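Local coordinates for protein hypoxanthine phosphoribosyltransferase (PDB 4QYI) that probably salvages purine bases by transferring the 5-phosphoribosyl group of PRPP to hypoxanthine or guanine, giving the corresponding nucleotide, at residues E7-I13 and F171-V176; T76-V82 and L108-L113. All blocks are in the same frame, centred on the assembly; numbering follows the deposited sequence.

Interaction 1. Residues E7-I13 and F171-V176; sequences EIKDTLI and FIASVV
Two antiparallel strands, 8-11 and 172-175, join the ends of the modelled chain in the sheet that, as in relatives of this phosphoribosyltransferase, probably belongs to the hood over the active site. Their axes approach to 4.5 Å with N-to-C directions 140° apart, and two beta bulges shift the register, each by one residue. F171 leads in with CB 3.4 Å from I13 O; its p rotamer brings CD1 within 4.2 Å of T11 CG2. I172 makes the hydrogen-bonded pair with I13 (CA-CA 5.1 Å): I172 N donates to I13 O at 3.0 Å, while I172 O accepts from L12 N (2.7 Å) and I13 N (3.1 Å). L12 and I13 opposite one residue form a classic bulge. The I172 and I13 side chains share a sheet face, CB to CB 4.2 Å, and both reach L18 of helix 15-32. A173 and T11 form a non-hydrogen-bonded pair, CA-CA 4.3 Å, and A173 CB meets I8 CG2 at 3.7 Å. On the strand's other edge A173 is backbone hydrogen-bonded to V156, making 172-175 the central strand. S174 faces K9 and D10 at the other shift of register. Its N donates to D10 O (2.9 Å) and its O accepts from K9 N (2.8 Å), while K9, with phi/psi -101°/-73°, breaks the extended path. The p rotamer of S174 lets OG accept from D10 N at 3.1 Å. V175 pairs with I8, CA-CA 4.4 Å, their side chains diverging. V176 N makes a weak 3.4 Å hydrogen bond to E7 O, and V176 CG1 lies 3.4 Å from K9 CD.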
loop_
_atom_site.group_PDB
_atom_site.type_symbol
_atom_site.label_atom_id
_atom_site.label_comp_id
_atom_site.label_asym_id
_atom_site.label_seq_id
_atom_site.Cartn_x
_atom_site.Cartn_y
_atom_site.Cartn_z
ATOM N N GLU A 7 16.471 -0.323 -18.783
ATOM C CA GLU A 7 15.478 0.635 -19.363
ATOM C C GLU A 7 14.188 -0.084 -19.777
ATOM O O GLU A 7 14.128 -1.314 -19.911
ATOM C CB GLU A 7 16.085 1.430 -20.532
ATOM C CG GLU A 7 16.232 0.685 -21.854
ATOM C CD GLU A 7 16.733 1.575 -22.991
ATOM O OE1 GLU A 7 17.259 2.669 -22.707
ATOM O OE2 GLU A 7 16.612 1.185 -24.176
ATOM N N ILE A 8 13.140 0.702 -19.959
ATOM C CA ILE A 8 11.848 0.168 -20.340
ATOM C C ILE A 8 11.820 -0.136 -21.813
ATOM O O ILE A 8 12.343 0.621 -22.614
ATOM C CB ILE A 8 10.736 1.149 -19.972
ATOM C CG1 ILE A 8 10.823 1.339 -18.436
ATOM C CG2 ILE A 8 9.386 0.655 -20.504
ATOM C CD1 ILE A 8 9.658 2.005 -17.734
ATOM N N LYS A 9 11.224 -1.263 -22.167
ATOM C CA LYS A 9 11.150 -1.651 -23.554
ATOM C C LYS A 9 9.778 -1.347 -24.158
ATOM O O LYS A 9 9.635 -0.417 -24.943
ATOM C CB LYS A 9 11.472 -3.137 -23.683
ATOM C CG LYS A 9 11.434 -3.654 -25.105
ATOM C CD LYS A 9 11.718 -5.142 -25.163
ATOM C CE LYS A 9 11.508 -5.686 -26.574
ATOM N NZ LYS A 9 11.827 -7.137 -26.634
ATOM N N ASP A 10 8.773 -2.125 -23.777
ATOM C CA ASP A 10 7.429 -1.961 -24.308
ATOM C C ASP A 10 6.381 -2.014 -23.229
ATOM O O ASP A 10 6.587 -2.637 -22.197
ATOM C CB ASP A 10 7.090 -3.133 -25.225
ATOM C CG ASP A 10 7.977 -3.213 -26.433
ATOM O OD1 ASP A 10 8.224 -2.168 -27.062
ATOM O OD2 ASP A 10 8.385 -4.337 -26.781
ATOM N N THR A 11 5.246 -1.377 -23.489
ATOM C CA THR A 11 4.106 -1.420 -22.590
ATOM C C THR A 11 3.503 -2.806 -22.782
ATOM O O THR A 11 3.232 -3.177 -23.914
ATOM C CB THR A 11 3.058 -0.397 -23.025
ATOM O OG1 THR A 11 3.655 0.907 -23.064
ATOM C CG2 THR A 11 1.843 -0.430 -22.104
ATOM N N LEU A 12 3.307 -3.571 -21.708
ATOM C CA LEU A 12 2.722 -4.916 -21.831
ATOM C C LEU A 12 1.230 -4.916 -21.506
ATOM O O LEU A 12 0.454 -5.597 -22.168
ATOM C CB LEU A 12 3.472 -5.919 -20.954
ATOM C CG LEU A 12 3.166 -7.422 -21.102
ATOM C CD1 LEU A 12 3.717 -7.955 -22.423
ATOM C CD2 LEU A 12 3.771 -8.190 -19.933
ATOM N N ILE A 13 0.836 -4.162 -20.483
ATOM C CA ILE A 13 -0.559 -4.071 -20.091
ATOM C C ILE A 13 -0.786 -2.612 -19.777
ATOM O O ILE A 13 -0.131 -2.052 -18.913
ATOM C CB ILE A 13 -0.871 -4.913 -18.842
ATOM C CG1 ILE A 13 -0.328 -6.335 -19.013
ATOM C CG2 ILE A 13 -2.370 -4.942 -18.596
ATOM C CD1 ILE A 13 -0.538 -7.215 -17.802
ATOM N N PHE A 171 1.196 1.665 -15.685
ATOM C CA PHE A 171 1.018 0.532 -16.587
ATOM C C PHE A 171 2.117 -0.482 -16.275
ATOM O O PHE A 171 3.024 -0.194 -15.490
ATOM C CB PHE A 171 1.148 1.010 -18.055
ATOM C CG PHE A 171 2.417 1.766 -18.317
ATOM C CD1 PHE A 171 3.602 1.096 -18.614
ATOM C CD2 PHE A 171 2.434 3.152 -18.246
ATOM C CE1 PHE A 171 4.782 1.797 -18.831
ATOM C CE2 PHE A 171 3.597 3.860 -18.481
ATOM C CZ PHE A 171 4.774 3.186 -18.766
ATOM N N ILE A 172 2.024 -1.661 -16.887
ATOM C CA ILE A 172 3.023 -2.710 -16.739
ATOM C C ILE A 172 3.836 -2.783 -18.032
ATOM O O ILE A 172 3.282 -2.805 -19.132
ATOM C CB ILE A 172 2.385 -4.056 -16.372
ATOM C CG1 ILE A 172 1.807 -3.925 -14.937
ATOM C CG2 ILE A 172 3.401 -5.186 -16.451
ATOM C CD1 ILE A 172 1.355 -5.172 -14.234
ATOM N N ALA A 173 5.161 -2.813 -17.888
ATOM C CA ALA A 173 6.058 -2.845 -19.032
ATOM C C ALA A 173 7.161 -3.871 -18.932
ATOM O O ALA A 173 7.521 -4.303 -17.845
ATOM C CB ALA A 173 6.703 -1.481 -19.192
ATOM N N SER A 174 7.702 -4.228 -20.090
ATOM C CA SER A 174 8.841 -5.113 -20.174
ATOM C C SER A 174 10.060 -4.200 -20.050
ATOM O O SER A 174 9.974 -3.002 -20.324
ATOM C CB SER A 174 8.854 -5.872 -21.506
ATOM O OG SER A 174 8.724 -4.997 -22.613
ATOM N N VAL A 175 11.175 -4.778 -19.616
ATOM C CA VAL A 175 12.441 -4.092 -19.433
ATOM C C VAL A 175 13.436 -5.082 -20.060
ATOM O O VAL A 175 13.108 -6.247 -20.130
ATOM C CB VAL A 175 12.822 -3.921 -17.948
ATOM C CG1 VAL A 175 11.806 -3.080 -17.201
ATOM C CG2 VAL A 175 12.956 -5.270 -17.269
ATOM N N VAL A 176 14.609 -4.655 -20.537
ATOM C CA VAL A 176 15.616 -5.585 -21.091
ATOM C C VAL A 176 17.036 -5.220 -20.667
ATOM O O VAL A 176 17.262 -4.198 -20.016
ATOM C CB VAL A 176 15.556 -5.624 -22.620
ATOM C CG1 VAL A 176 14.238 -6.227 -23.075
ATOM C CG2 VAL A 176 15.749 -4.228 -23.189
#

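Interaction 2. Residues T76-V82 and L108-L113. With PO4 (phosphate ion), chain H.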
loop_
_atom_site.group_PDB
_atom_site.type_symbol
_atom_site.label_atom_id
_atom_site.label_comp_id
_atom_site.label_asym_id
_atom_site.label_seq_id
_atom_site.Cartn_x
_atom_site.Cartn_y
_atom_site.Cartn_z
ATOM N N THR A 76 14.700 -20.574 -0.577
ATOM C CA THR A 76 13.444 -19.957 -0.982
ATOM C C THR A 76 13.099 -20.329 -2.429
ATOM O O THR A 76 11.976 -20.729 -2.725
ATOM C CB THR A 76 13.521 -18.427 -0.824
ATOM O OG1 THR A 76 13.707 -18.105 0.560
ATOM C CG2 THR A 76 12.259 -17.741 -1.349
ATOM N N GLU A 77 14.072 -20.202 -3.322
ATOM C CA GLU A 77 13.881 -20.530 -4.732
ATOM C C GLU A 77 13.470 -21.985 -4.982
ATOM O O GLU A 77 12.794 -22.266 -5.951
ATOM C CB GLU A 77 15.169 -20.248 -5.497
ATOM C CG GLU A 77 15.530 -18.776 -5.573
ATOM C CD GLU A 77 16.938 -18.578 -6.076
ATOM O OE1 GLU A 77 17.641 -17.651 -5.616
ATOM O OE2 GLU A 77 17.357 -19.402 -6.898
ATOM N N THR A 78 13.849 -22.905 -4.102
ATOM C CA THR A 78 13.529 -24.323 -4.297
ATOM C C THR A 78 12.433 -24.861 -3.370
ATOM O O THR A 78 11.738 -25.815 -3.718
ATOM C CB THR A 78 14.785 -25.213 -4.137
ATOM O OG1 THR A 78 15.270 -25.135 -2.794
ATOM C CG2 THR A 78 15.886 -24.779 -5.090
ATOM N N THR A 79 12.264 -24.263 -2.194
ATOM C CA THR A 79 11.252 -24.760 -1.258
ATOM C C THR A 79 10.183 -23.744 -0.843
ATOM O O THR A 79 9.222 -24.120 -0.181
ATOM C CB THR A 79 11.905 -25.259 0.042
ATOM O OG1 THR A 79 12.309 -24.126 0.828
ATOM C CG2 THR A 79 13.102 -26.196 -0.248
ATOM N N GLY A 80 10.378 -22.462 -1.153
ATOM C CA GLY A 80 9.414 -21.411 -0.783
ATOM C C GLY A 80 9.507 -20.916 0.641
ATOM O O GLY A 80 8.770 -19.987 1.057
ATOM N N LYS A 81 10.420 -21.527 1.387
ATOM C CA LYS A 81 10.624 -21.159 2.755
ATOM C C LYS A 81 11.024 -19.701 2.766
ATOM O O LYS A 81 12.019 -19.321 2.144
ATOM C CB LYS A 81 11.748 -22.016 3.369
ATOM C CG LYS A 81 11.943 -21.839 4.858
ATOM C CD LYS A 81 13.348 -22.189 5.374
ATOM C CE LYS A 81 13.983 -23.510 4.961
ATOM N NZ LYS A 81 15.425 -23.557 5.365
ATOM N N VAL A 82 10.243 -18.898 3.472
ATOM C CA VAL A 82 10.539 -17.489 3.623
ATOM C C VAL A 82 10.469 -17.115 5.077
ATOM O O VAL A 82 9.823 -17.775 5.881
ATOM C CB VAL A 82 9.581 -16.560 2.864
ATOM C CG1 VAL A 82 9.844 -16.614 1.368
ATOM C CG2 VAL A 82 8.122 -16.859 3.218
ATOM N N LEU A 108 5.819 -21.396 -4.778
ATOM C CA LEU A 108 6.456 -21.962 -3.594
ATOM C C LEU A 108 6.252 -21.096 -2.364
ATOM O O LEU A 108 5.896 -21.584 -1.303
ATOM C CB LEU A 108 7.957 -22.168 -3.865
ATOM C CG LEU A 108 8.291 -23.234 -4.922
ATOM C CD1 LEU A 108 9.746 -23.191 -5.359
ATOM C CD2 LEU A 108 7.945 -24.623 -4.408
ATOM N N THR A 109 6.476 -19.802 -2.514
ATOM C CA THR A 109 6.342 -18.867 -1.402
ATOM C C THR A 109 4.918 -18.659 -0.920
ATOM O O THR A 109 4.648 -18.520 0.268
ATOM C CB THR A 109 6.969 -17.516 -1.772
ATOM O OG1 THR A 109 8.385 -17.700 -1.895
ATOM C CG2 THR A 109 6.702 -16.476 -0.706
ATOM N N LEU A 110 3.993 -18.647 -1.845
ATOM C CA LEU A 110 2.619 -18.449 -1.471
ATOM C C LEU A 110 2.051 -19.719 -0.821
ATOM O O LEU A 110 1.177 -19.643 0.045
ATOM C CB LEU A 110 1.869 -18.053 -2.709
ATOM C CG LEU A 110 0.559 -17.332 -2.511
ATOM C CD1 LEU A 110 0.723 -16.077 -1.647
ATOM C CD2 LEU A 110 0.078 -16.958 -3.894
ATOM N N HIS A 111 2.576 -20.880 -1.215
ATOM C CA HIS A 111 2.161 -22.149 -0.609
ATOM C C HIS A 111 2.585 -22.128 0.857
ATOM O O HIS A 111 1.841 -22.542 1.741
ATOM C CB HIS A 111 2.816 -23.326 -1.338
ATOM C CG HIS A 111 2.403 -24.672 -0.826
ATOM N ND1 HIS A 111 1.249 -25.307 -1.234
ATOM C CD2 HIS A 111 3.009 -25.519 0.040
ATOM C CE1 HIS A 111 1.156 -26.481 -0.633
ATOM N NE2 HIS A 111 2.215 -26.636 0.143
ATOM N N PHE A 112 3.782 -21.610 1.111
ATOM C CA PHE A 112 4.301 -21.511 2.458
ATOM C C PHE A 112 3.432 -20.515 3.246
ATOM O O PHE A 112 3.049 -20.762 4.389
ATOM C CB PHE A 112 5.772 -21.070 2.375
ATOM C CG PHE A 112 6.509 -21.131 3.657
ATOM C CD1 PHE A 112 6.531 -20.040 4.515
ATOM C CD2 PHE A 112 7.229 -22.265 3.983
ATOM C CE1 PHE A 112 7.239 -20.096 5.695
ATOM C CE2 PHE A 112 7.946 -22.324 5.158
ATOM C CZ PHE A 112 7.954 -21.241 6.017
ATOM N N LEU A 113 3.097 -19.386 2.637
ATOM C CA LEU A 113 2.253 -18.398 3.327
ATOM C C LEU A 113 0.846 -18.949 3.585
ATOM O O LEU A 113 0.220 -18.645 4.596
ATOM C CB LEU A 113 2.186 -17.080 2.570
ATOM C CG LEU A 113 3.528 -16.355 2.441
ATOM C CD1 LEU A 113 3.331 -15.032 1.718
ATOM C CD2 LEU A 113 4.165 -16.097 3.798
HETATM P P PO4 H . 5.459 -17.110 -5.464
HETATM O O1 PO4 H . 5.863 -15.692 -5.190
HETATM O O2 PO4 H . 5.213 -17.268 -6.941
HETATM O O3 PO4 H . 6.525 -18.124 -5.114
HETATM O O4 PO4 H . 4.250 -17.426 -4.648
#
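The end of helix 74-79 rests against the first turn of helix 108-118, a turn forming part of what is probably the PRPP-phosphate loop of the type I phosphoribosyltransferase fold. G80 leaves the helix with phi/psi 81°/-2° while its N still donates to T76 O (2.8 Å). The nearest CA pair across the segments is G80-T109, 4.0 Å apart, and G80 CA makes a CA-H...O contact with L108 O at 3.6 Å. An ideal CB on G80 would sit 2.1 Å from L108 O, a clash, so backbone angle and packing alike suit glycine. No hydrogen bond links the segments. L108 packs against the helix end, CD1 3.2 Å from E77 O and CB 3.5 Å from G80 CA. F112 (chi1 t) turns its ring to the outgoing chain: K81 CA lies 4.0 Å from the ring centroid, 21° off the normal, a CH-pi contact, and V82 CG2 meets F112 CD1 at 3.8 Å. T76 OG1 donates to K81 O (2.6 Å), bridging the helix end and the chain leaving it. At the helix start, T109 N donates to phosphate O3 (3.1 Å) and L110 N, weakly, to O4 (3.1 Å); D105 N and G107 N bind the same ion. Although probably from the crystallisation liquor, it occupies a position consistent with the 5'-phosphate pocket. T109 OG1 approaches V82 CG1 at 3.7 Å.

From the N terminus, strand 8-13 finds its partner only at the end of the modelled chain, where interaction 1 closes a loop of 157 residues that includes the main mixed sheet and its helices. Nested inside, interaction 2 closes a short loop of 25 residues that hold the rest of strand 82-84, strands 96-101 and 103-104, no helix, and the magnesium-binding E101 and D102. The centres of interactions 1 and 2 are about 27 Å apart and their nearest atoms about 16 Å. Interaction 1 joins the two ends of the modelled chain in the three-stranded antiparallel sheet, whereas interaction 2 sets the excursion between strands 62-71 and 82-84 against the helix flanking the phosphate site.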